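Local atomic coordinates of shikimate dehydrogenase (NADP(+)) (Peptoclostridium difficile, PDB entry 5DZS), a protein that probably catalyses the reversible NADPH-linked reduction of 3-dehydroshikimate to shikimate, a step of the chorismate pathway to the aromatic amino acids. Residues 133-138 with 156-161; 103-108 with 233-238; 87-92 with 245-250. All coordinates share one frame; numbering follows the deposited sequence. Where two conformers were deposited one is given.

Interaction 1. Residues 133-138 with 156-161; sequences ALTYFI and KLLNSK
Leu134, Ile138 and Asn159 bury the most surface where helix 128-139 meets the irregular segment 156-161. Leu134 and Ile138 stand one helical turn apart, and both start out toward the loop. Together they offer it an apolar ridge.

The Leu134 side chain leaves with CG anti to the backbone N (chi1 174°). Its two methyls divide the work. CD1 lies 4.3 Å from CB of Leu157. CD2 packs against the CB atoms of Leu158 and Asn159, and the Asn159 side chain crosses it obliquely. These are loose van der Waals contacts.

Ile138 holds CG1 beside the backbone N, with chi1 at -62°. Its CG2 methyl comes within 3.5 Å of the amide nitrogen ND2 of Asn159. The other end, CD1, lies along the aliphatic chain of Lys161 and is closest to its CD, at 3.7 Å. The two side chains run past each other in opposite directions. Lys161 is extended up to CE and bends at the last torsion. Its NZ is hydrogen-bonded to the backbone O of Glu143.

Asn159 also shapes its own loop. Its OD1 accepts from the backbone N of Lys161 at 2.8 Å, in a nearly straight bond (170°), which makes an Asx turn. The donor sits above the plane of the side-chain carbonyl. The bond helps to fix the amide group, so ND2 is presented to Ile138.

The loop leads to strand 163-166, an outermost strand of the chain's parallel sheet. Strand 120-124, helix 128-139 and strand 144-149 form a beta-alpha-beta crossover of the Rossmann-like nucleotide-binding domain. Leu134 reaches Ile123 of the first strand, and both Leu134 and Ile138 touch Leu145 of the second. On another flank, Ala133, Thr135 and Tyr136 meet helix 101-111.

Interaction 2. Residues 103-108 with 233-238; sequences FGLDSM and LYMLVG
The Tyr234 ring turns an edge to Ser107, whose OG lies near the ring plane, 3.4 Å from CE2. CA of Met108 approaches the same ring obliquely. Tyr261 of helix 255-268 meets the ring edge-to-face, and Asp258 takes the phenol OH. The Phe103 ring receives the backbone O of Gly238 at its edge, 3.7 Å from CE2, and Lys242 makes a cation-pi contact with it.

These groups flank a close packing of two helices, 101-111 and 233-248, between the substrate and nucleotide domains of the shikimate dehydrogenase fold. The axes of segments 103-108 and 233-238 approach to 8.5 Å, with 131° between their N-to-C directions. Gly104 lets them come together: its CA is only 4.8 Å from that of Met235.

Met235 buries the most surface. Its chain is extended throughout, with CG anti to the backbone N. CG rests on the Gly104 carbonyl carbon at 3.7 Å. SD and CE continue alongside Leu105, where Met235 CE lies 3.7 Å from Leu105 CG. Met235 and Leu105 both also touch Leu209, a predicted NADP(+)-binding residue. The side chain of Gln239, predicted to bind shikimate, lies close to that of Met235.

A water links the two segments. It bonds to Ser107 OG at 2.6 Å and donates to the backbone O of Tyr234 at 2.9 Å.

Interaction 3. Residues 87-92 with 245-250; sequences TILLRE and EIWQDT
Strand 87-91 of the mixed sheet is covered here by the C-terminal turn of helix 233-248. Trp247 carries the contact. Its indole NE1 donates to the backbone O of Ile88 at 2.9 Å. The bond is bent (140°), and the donor stands above the carbonyl plane. The CG2 methyl of Thr87 comes obliquely to the indole, 3.7 Å from NE1. Leu89 CD1 also arrives obliquely, 4.0 Å from Trp247 CD1. The other Leu89 methyl, CD2, meets Ile246 at its backbone O and CG2.

The helix ends in a Schellman motif, with Asp249 at positive phi as the C-prime residue and Thr250 N bonded to Glu245 O. Near this end the backbone O of Trp247 faces the edge of the Arg91 guanidinium. Arg91 NH2 lies 2.8 Å from Trp247 O, but the bond is weak, with an angle of 118°. The Arg91 chain bends at chi2 (-65°), which helps turn its tip toward the helix.

This sheet belongs to the substrate-binding domain. Asn86, next to Thr87, is a predicted shikimate ligand, and Thr87 OG1 is hydrogen-bonded to Ser243 OG. Pro77 of the second subunit packs on Leu89 and Arg91.

Overall arrangement
Interaction 2 is buried and lies nearest the centre of the chain. Interaction 3 is also buried but peripheral, and the second subunit reaches it. Interaction 1 is only partly buried, with exposed loop residues. Helix 233-248 serves both interaction 2 and interaction 3: its first turns meet helix 101-111, and its last turn covers the mixed sheet. Interactions 1 and 2 touch through Ala133 on Leu105 and Tyr136 on Asp106, so helix 101-111 lies between helices 128-139 and 233-248. The chemistry differs too. Interaction 1 joins its segments by van der Waals packing, mostly apolar. Interaction 2 adds a bridging water. Interaction 3 has a direct hydrogen bond to a backbone oxygen and a second, weak one.

Interaction 1. Residues 133-138 with 156-161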
loop_
_atom_site.group_PDB
_atom_site.type_symbol
_atom_site.label_atom_id
_atom_site.label_comp_id
_atom_site.label_asym_id
_atom_site.label_seq_id
_atom_site.Cartn_x
_atom_site.Cartn_y
_atom_site.Cartn_z
ATOM N N ALA B 133 -4.757 -8.412 17.881
ATOM C CA ALA B 133 -6.103 -8.594 18.400
ATOM C C ALA B 133 -6.392 -7.581 19.497
ATOM O O ALA B 133 -7.482 -6.990 19.532
ATOM C CB ALA B 133 -6.295 -10.018 18.908
ATOM N N LEU B 134 -5.426 -7.375 20.392
ATOM C CA LEU B 134 -5.556 -6.371 21.431
ATOM C C LEU B 134 -5.782 -5.000 20.779
ATOM O O LEU B 134 -6.685 -4.273 21.160
ATOM C CB LEU B 134 -4.303 -6.357 22.321
ATOM C CG LEU B 134 -4.176 -5.269 23.398
ATOM C CD1 LEU B 134 -3.246 -5.735 24.518
ATOM C CD2 LEU B 134 -3.719 -3.926 22.821
ATOM N N THR B 135 -4.956 -4.681 19.787
ATOM C CA THR B 135 -5.035 -3.401 19.078
ATOM C C THR B 135 -6.412 -3.237 18.417
ATOM O O THR B 135 -7.058 -2.185 18.546
ATOM C CB THR B 135 -3.899 -3.287 18.033
ATOM O OG1 THR B 135 -2.629 -3.506 18.668
ATOM C CG2 THR B 135 -3.887 -1.916 17.369
ATOM N N TYR B 136 -6.861 -4.282 17.727
ATOM C CA TYR B 136 -8.164 -4.258 17.067
ATOM C C TYR B 136 -9.309 -4.088 18.060
ATOM O O TYR B 136 -10.172 -3.221 17.872
ATOM C CB TYR B 136 -8.372 -5.530 16.236
ATOM C CG TYR B 136 -9.776 -5.653 15.714
ATOM C CD1 TYR B 136 -10.192 -4.917 14.622
ATOM C CD2 TYR B 136 -10.692 -6.487 16.333
ATOM C CE1 TYR B 136 -11.487 -5.020 14.149
ATOM C CE2 TYR B 136 -11.993 -6.594 15.878
ATOM C CZ TYR B 136 -12.387 -5.863 14.786
ATOM O OH TYR B 136 -13.696 -5.977 14.339
ATOM N N PHE B 137 -9.336 -4.919 19.103
ATOM C CA PHE B 137 -10.407 -4.832 20.106
ATOM C C PHE B 137 -10.508 -3.434 20.758
ATOM O O PHE B 137 -11.607 -2.903 20.921
ATOM C CB PHE B 137 -10.245 -5.891 21.215
ATOM C CG PHE B 137 -10.648 -7.300 20.826
ATOM C CD1 PHE B 137 -11.858 -7.567 20.204
ATOM C CD2 PHE B 137 -9.866 -8.379 21.214
ATOM C CE1 PHE B 137 -12.232 -8.874 19.902
ATOM C CE2 PHE B 137 -10.235 -9.685 20.922
ATOM C CZ PHE B 137 -11.413 -9.937 20.265
ATOM N N ILE B 138 -9.368 -2.859 21.140
ATOM C CA ILE B 138 -9.336 -1.534 21.782
ATOM C C ILE B 138 -9.837 -0.437 20.847
ATOM O O ILE B 138 -10.584 0.450 21.264
ATOM C CB ILE B 138 -7.914 -1.147 22.247
ATOM C CG1 ILE B 138 -7.380 -2.136 23.298
ATOM C CG2 ILE B 138 -7.899 0.271 22.808
ATOM C CD1 ILE B 138 -8.065 -2.072 24.645
ATOM N N LYS B 156 4.501 -7.061 29.873
ATOM C CA LYS B 156 3.830 -5.776 29.782
ATOM C C LYS B 156 2.998 -5.761 28.506
ATOM O O LYS B 156 3.443 -6.242 27.464
ATOM C CB LYS B 156 4.867 -4.652 29.754
ATOM C CG LYS B 156 5.857 -4.705 30.912
ATOM C CD LYS B 156 6.873 -3.579 30.842
ATOM C CE LYS B 156 7.865 -3.659 31.993
ATOM N NZ LYS B 156 8.829 -2.523 31.989
ATOM N N LEU B 157 1.783 -5.229 28.589
ATOM C CA LEU B 157 0.913 -5.144 27.421
ATOM C C LEU B 157 1.109 -3.798 26.730
ATOM O O LEU B 157 1.671 -2.870 27.311
ATOM C CB LEU B 157 -0.550 -5.344 27.822
ATOM C CG LEU B 157 -0.879 -6.730 28.390
ATOM C CD1 LEU B 157 -2.302 -6.787 28.925
ATOM C CD2 LEU B 157 -0.660 -7.813 27.344
ATOM N N LEU B 158 0.652 -3.710 25.484
ATOM C CA LEU B 158 0.774 -2.482 24.702
ATOM C C LEU B 158 -0.110 -1.366 25.254
ATOM O O LEU B 158 0.266 -0.192 25.209
ATOM C CB LEU B 158 0.396 -2.743 23.241
ATOM C CG LEU B 158 1.233 -3.771 22.479
ATOM C CD1 LEU B 158 0.601 -4.054 21.124
ATOM C CD2 LEU B 158 2.674 -3.300 22.330
ATOM N N ASN B 159 -1.284 -1.738 25.763
ATOM C CA ASN B 159 -2.229 -0.771 26.314
ATOM C C ASN B 159 -2.615 -1.132 27.749
ATOM O O ASN B 159 -3.027 -2.262 28.022
ATOM C CB ASN B 159 -3.471 -0.689 25.419
ATOM C CG ASN B 159 -4.401 0.449 25.804
ATOM O OD1 ASN B 159 -4.480 0.839 26.967
ATOM N ND2 ASN B 159 -5.119 0.982 24.824
ATOM N N SER B 160 -2.487 -0.158 28.656
ATOM C CA SER B 160 -2.800 -0.354 30.078
ATOM C C SER B 160 -4.266 -0.713 30.316
ATOM O O SER B 160 -4.617 -1.206 31.388
ATOM C CB SER B 160 -2.428 0.892 30.902
ATOM O OG SER B 160 -3.173 2.028 30.499
ATOM N N LYS B 161 -5.115 -0.453 29.324
ATOM C CA LYS B 161 -6.531 -0.802 29.422
ATOM C C LYS B 161 -6.718 -2.325 29.452
ATOM O O LYS B 161 -7.667 -2.823 30.057
ATOM C CB LYS B 161 -7.315 -0.192 28.259
ATOM C CG LYS B 161 -8.792 -0.554 28.240
ATOM C CD LYS B 161 -9.539 0.198 27.150
ATOM C CE LYS B 161 -10.972 -0.293 27.020
ATOM N NZ LYS B 161 -11.732 -0.165 28.295
#

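Interaction 2. Residues 103-108 with 233-238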
loop_
_atom_site.group_PDB
_atom_site.type_symbol
_atom_site.label_atom_id
_atom_site.label_comp_id
_atom_site.label_asym_id
_atom_site.label_seq_id
_atom_site.Cartn_x
_atom_site.Cartn_y
_atom_site.Cartn_z
ATOM N N PHE B 103 -5.714 -6.024 9.981
ATOM C CA PHE B 103 -6.590 -6.039 8.799
ATOM C C PHE B 103 -7.403 -7.327 8.653
ATOM O O PHE B 103 -8.632 -7.275 8.442
ATOM C CB PHE B 103 -5.794 -5.786 7.513
ATOM C CG PHE B 103 -6.558 -6.138 6.281
ATOM C CD1 PHE B 103 -7.390 -5.205 5.671
ATOM C CD2 PHE B 103 -6.518 -7.421 5.776
ATOM C CE1 PHE B 103 -8.135 -5.551 4.551
ATOM C CE2 PHE B 103 -7.263 -7.770 4.666
ATOM C CZ PHE B 103 -8.074 -6.832 4.056
ATOM N N GLY B 104 -6.736 -8.476 8.806
ATOM C CA GLY B 104 -7.388 -9.773 8.675
ATOM C C GLY B 104 -8.435 -9.992 9.753
ATOM O O GLY B 104 -9.488 -10.589 9.475
ATOM N N LEU B 105 -8.149 -9.546 10.981
ATOM C CA LEU B 105 -9.110 -9.672 12.080
ATOM C C LEU B 105 -10.355 -8.832 11.766
ATOM O O LEU B 105 -11.486 -9.314 11.883
ATOM C CB LEU B 105 -8.504 -9.213 13.411
ATOM C CG LEU B 105 -7.418 -10.097 14.034
ATOM C CD1 LEU B 105 -6.554 -9.297 15.001
ATOM C CD2 LEU B 105 -8.045 -11.300 14.720
ATOM N N ASP B 106 -10.129 -7.589 11.337
ATOM C CA ASP B 106 -11.230 -6.690 11.010
ATOM C C ASP B 106 -12.128 -7.353 9.970
ATOM O O ASP B 106 -13.345 -7.378 10.099
ATOM C CB ASP B 106 -10.711 -5.364 10.479
ATOM C CG ASP B 106 -11.823 -4.430 10.069
ATOM O OD1 ASP B 106 -12.599 -4.014 10.941
ATOM O OD2 ASP B 106 -11.912 -4.099 8.875
ATOM N N SER B 107 -11.501 -7.892 8.939
ATOM C CA SER B 107 -12.187 -8.590 7.861
ATOM C C SER B 107 -13.055 -9.765 8.352
ATOM O O SER B 107 -14.248 -9.873 7.989
ATOM C CB SER B 107 -11.135 -9.107 6.882
ATOM O OG SER B 107 -11.732 -9.768 5.795
ATOM N N MET B 108 -12.440 -10.623 9.172
ATOM C CA MET B 108 -13.065 -11.819 9.771
ATOM C C MET B 108 -14.270 -11.460 10.652
ATOM O O MET B 108 -15.301 -12.131 10.616
ATOM C CB MET B 108 -12.016 -12.567 10.614
ATOM C CG MET B 108 -12.540 -13.735 11.450
ATOM S SD MET B 108 -11.301 -14.475 12.564
ATOM C CE MET B 108 -11.006 -13.118 13.693
ATOM N N LEU B 233 -9.840 -19.558 8.815
ATOM C CA LEU B 233 -9.616 -19.618 7.357
ATOM C C LEU B 233 -9.896 -18.315 6.617
ATOM O O LEU B 233 -9.106 -17.902 5.761
ATOM C CB LEU B 233 -10.385 -20.777 6.721
ATOM C CG LEU B 233 -10.132 -21.005 5.226
ATOM C CD1 LEU B 233 -8.658 -21.274 4.916
ATOM C CD2 LEU B 233 -11.003 -22.150 4.730
ATOM N N TYR B 234 -10.994 -17.644 6.926
ATOM C CA TYR B 234 -11.303 -16.415 6.199
ATOM C C TYR B 234 -10.184 -15.389 6.372
ATOM O O TYR B 234 -9.798 -14.694 5.433
ATOM C CB TYR B 234 -12.653 -15.842 6.661
ATOM C CG TYR B 234 -13.233 -14.797 5.751
ATOM C CD1 TYR B 234 -13.930 -15.171 4.610
ATOM C CD2 TYR B 234 -13.094 -13.441 6.020
ATOM C CE1 TYR B 234 -14.476 -14.229 3.771
ATOM C CE2 TYR B 234 -13.647 -12.485 5.172
ATOM C CZ TYR B 234 -14.333 -12.889 4.057
ATOM O OH TYR B 234 -14.911 -11.987 3.176
ATOM N N MET B 235 -9.670 -15.288 7.590
ATOM C CA MET B 235 -8.589 -14.370 7.892
ATOM C C MET B 235 -7.339 -14.768 7.119
ATOM O O MET B 235 -6.631 -13.922 6.571
ATOM C CB MET B 235 -8.321 -14.339 9.390
ATOM C CG MET B 235 -7.140 -13.505 9.787
ATOM S SD MET B 235 -7.191 -13.306 11.569
ATOM C CE MET B 235 -5.595 -12.534 11.857
ATOM N N LEU B 236 -7.061 -16.062 7.052
ATOM C CA LEU B 236 -5.879 -16.505 6.312
ATOM C C LEU B 236 -5.956 -16.105 4.829
ATOM O O LEU B 236 -4.971 -15.729 4.212
ATOM C CB LEU B 236 -5.684 -18.019 6.423
ATOM C CG LEU B 236 -5.274 -18.556 7.792
ATOM C CD1 LEU B 236 -5.190 -20.070 7.757
ATOM C CD2 LEU B 236 -3.946 -17.958 8.251
ATOM N N VAL B 237 -7.125 -16.236 4.228
ATOM C CA VAL B 237 -7.271 -15.872 2.828
ATOM C C VAL B 237 -7.157 -14.351 2.675
ATOM O O VAL B 237 -6.481 -13.852 1.772
ATOM C CB VAL B 237 -8.601 -16.408 2.247
ATOM C CG1 VAL B 237 -8.734 -15.975 0.797
ATOM C CG2 VAL B 237 -8.659 -17.917 2.336
ATOM N N GLY B 238 -7.817 -13.599 3.545
ATOM C CA GLY B 238 -7.710 -12.136 3.458
ATOM C C GLY B 238 -6.298 -11.642 3.619
ATOM O O GLY B 238 -5.870 -10.740 2.881
HETATM O O HOH W 1 -10.019 -11.771 5.702
#

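Interaction 3. Residues 87-92 with 245-250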
loop_
_atom_site.group_PDB
_atom_site.type_symbol
_atom_site.label_atom_id
_atom_site.label_comp_id
_atom_site.label_asym_id
_atom_site.label_seq_id
_atom_site.Cartn_x
_atom_site.Cartn_y
_atom_site.Cartn_z
ATOM N N THR B 87 4.646 -9.740 7.110
ATOM C CA THR B 87 4.775 -9.595 5.652
ATOM C C THR B 87 6.017 -8.757 5.389
ATOM O O THR B 87 6.134 -7.656 5.931
ATOM C CB THR B 87 3.517 -8.935 5.056
ATOM O OG1 THR B 87 2.360 -9.750 5.337
ATOM C CG2 THR B 87 3.632 -8.735 3.553
ATOM N N ILE B 88 6.924 -9.271 4.573
ATOM C CA ILE B 88 8.154 -8.567 4.212
ATOM C C ILE B 88 8.209 -8.405 2.686
ATOM O O ILE B 88 7.887 -9.368 1.949
ATOM C CB ILE B 88 9.402 -9.335 4.692
ATOM C CG1 ILE B 88 9.443 -9.362 6.231
ATOM C CG2 ILE B 88 10.708 -8.751 4.136
ATOM C CD1 ILE B 88 10.492 -10.270 6.840
ATOM N N LEU B 89 8.638 -7.242 2.229
ATOM C CA LEU B 89 8.801 -6.926 0.806
ATOM C C LEU B 89 10.255 -6.519 0.575
ATOM O O LEU B 89 10.800 -5.685 1.308
ATOM C CB LEU B 89 7.898 -5.766 0.420
ATOM C CG LEU B 89 8.099 -5.159 -0.975
ATOM C CD1 LEU B 89 7.910 -6.122 -2.135
ATOM C CD2 LEU B 89 7.156 -3.974 -1.125
ATOM N N LEU B 90 10.880 -7.084 -0.454
ATOM C CA LEU B 90 12.221 -6.711 -0.922
ATOM C C LEU B 90 12.103 -5.753 -2.102
ATOM O O LEU B 90 11.490 -6.075 -3.113
ATOM C CB LEU B 90 12.988 -7.962 -1.394
ATOM C CG LEU B 90 14.332 -7.722 -2.087
ATOM C CD1 LEU B 90 15.378 -7.234 -1.099
ATOM C CD2 LEU B 90 14.784 -9.034 -2.769
ATOM N N ARG B 91 12.700 -4.574 -1.961
ATOM C CA ARG B 91 12.797 -3.602 -3.045
ATOM C C ARG B 91 14.117 -2.903 -2.973
ATOM O O ARG B 91 14.497 -2.378 -1.935
ATOM C CB ARG B 91 11.658 -2.563 -2.983
ATOM C CG ARG B 91 10.285 -3.039 -3.364
ATOM C CD ARG B 91 10.157 -3.457 -4.819
ATOM N NE ARG B 91 8.799 -3.940 -5.060
ATOM C CZ ARG B 91 8.438 -4.675 -6.110
ATOM N NH1 ARG B 91 9.328 -5.000 -7.052
ATOM N NH2 ARG B 91 7.180 -5.088 -6.218
ATOM N N GLU B 92 14.835 -2.913 -4.102
ATOM C CA GLU B 92 16.121 -2.229 -4.191
ATOM C C GLU B 92 17.061 -2.601 -3.033
ATOM O O GLU B 92 17.690 -1.754 -2.403
ATOM C CB GLU B 92 15.914 -0.714 -4.325
ATOM C CG GLU B 92 15.343 -0.274 -5.679
ATOM C CD GLU B 92 13.846 -0.495 -5.876
ATOM O OE1 GLU B 92 13.037 0.003 -5.052
ATOM O OE2 GLU B 92 13.461 -1.089 -6.921
ATOM N N GLU B 245 -1.313 -7.659 -2.404
ATOM C CA GLU B 245 -1.522 -6.265 -2.786
ATOM C C GLU B 245 -0.239 -5.467 -2.488
ATOM O O GLU B 245 0.204 -4.649 -3.270
ATOM C CB GLU B 245 -2.696 -5.633 -2.031
ATOM C CG GLU B 245 -4.059 -6.137 -2.488
ATOM C CD GLU B 245 -5.196 -5.418 -1.804
ATOM O OE1 GLU B 245 -6.250 -5.227 -2.455
ATOM O OE2 GLU B 245 -5.065 -5.000 -0.649
ATOM N N ILE B 246 0.340 -5.719 -1.326
ATOM C CA ILE B 246 1.574 -5.050 -0.926
ATOM C C ILE B 246 2.750 -5.408 -1.841
ATOM O O ILE B 246 3.482 -4.532 -2.317
ATOM C CB ILE B 246 1.928 -5.414 0.528
ATOM C CG1 ILE B 246 0.912 -4.753 1.477
ATOM C CG2 ILE B 246 3.356 -4.953 0.857
ATOM C CD1 ILE B 246 0.949 -5.291 2.879
ATOM N N TRP B 247 2.889 -6.696 -2.126
ATOM C CA TRP B 247 3.999 -7.188 -2.937
ATOM C C TRP B 247 3.949 -6.665 -4.355
ATOM O O TRP B 247 5.016 -6.344 -4.933
ATOM C CB TRP B 247 4.059 -8.711 -2.917
ATOM C CG TRP B 247 4.453 -9.311 -1.580
ATOM C CD1 TRP B 247 5.282 -8.753 -0.653
ATOM C CD2 TRP B 247 4.057 -10.574 -1.051
ATOM N NE1 TRP B 247 5.396 -9.565 0.428
ATOM C CE2 TRP B 247 4.674 -10.717 0.204
ATOM C CE3 TRP B 247 3.235 -11.605 -1.513
ATOM C CZ2 TRP B 247 4.498 -11.840 0.997
ATOM C CZ3 TRP B 247 3.077 -12.727 -0.722
ATOM C CH2 TRP B 247 3.673 -12.834 0.515
ATOM N N GLN B 248 2.752 -6.539 -4.923
ATOM C CA GLN B 248 2.617 -6.044 -6.320
ATOM C C GLN B 248 2.405 -4.520 -6.386
ATOM O O GLN B 248 2.563 -3.886 -7.453
ATOM C CB GLN B 248 1.431 -6.723 -7.011
ATOM C CG GLN B 248 1.314 -8.236 -6.871
ATOM C CD GLN B 248 2.376 -9.020 -7.615
ATOM O OE1 GLN B 248 2.784 -8.656 -8.716
ATOM N NE2 GLN B 248 2.791 -10.136 -7.032
ATOM N N ASP B 249 2.055 -3.935 -5.247
ATOM C CA ASP B 249 1.712 -2.508 -5.138
ATOM C C ASP B 249 0.474 -2.205 -5.996
ATOM O O ASP B 249 0.418 -1.189 -6.710
ATOM C CB ASP B 249 2.871 -1.542 -5.459
ATOM C CG ASP B 249 2.603 -0.117 -4.953
ATOM O OD1 ASP B 249 2.140 0.038 -3.802
ATOM O OD2 ASP B 249 2.878 0.854 -5.697
ATOM N N THR B 250 -0.506 -3.096 -5.930
ATOM C CA THR B 250 -1.738 -2.905 -6.687
ATOM C C THR B 250 -2.869 -3.466 -5.872
ATOM O O THR B 250 -2.673 -4.371 -5.078
ATOM C CB THR B 250 -1.674 -3.636 -8.041
ATOM O OG1 THR B 250 -2.750 -3.198 -8.885
ATOM C CG2 THR B 250 -1.733 -5.127 -7.854
#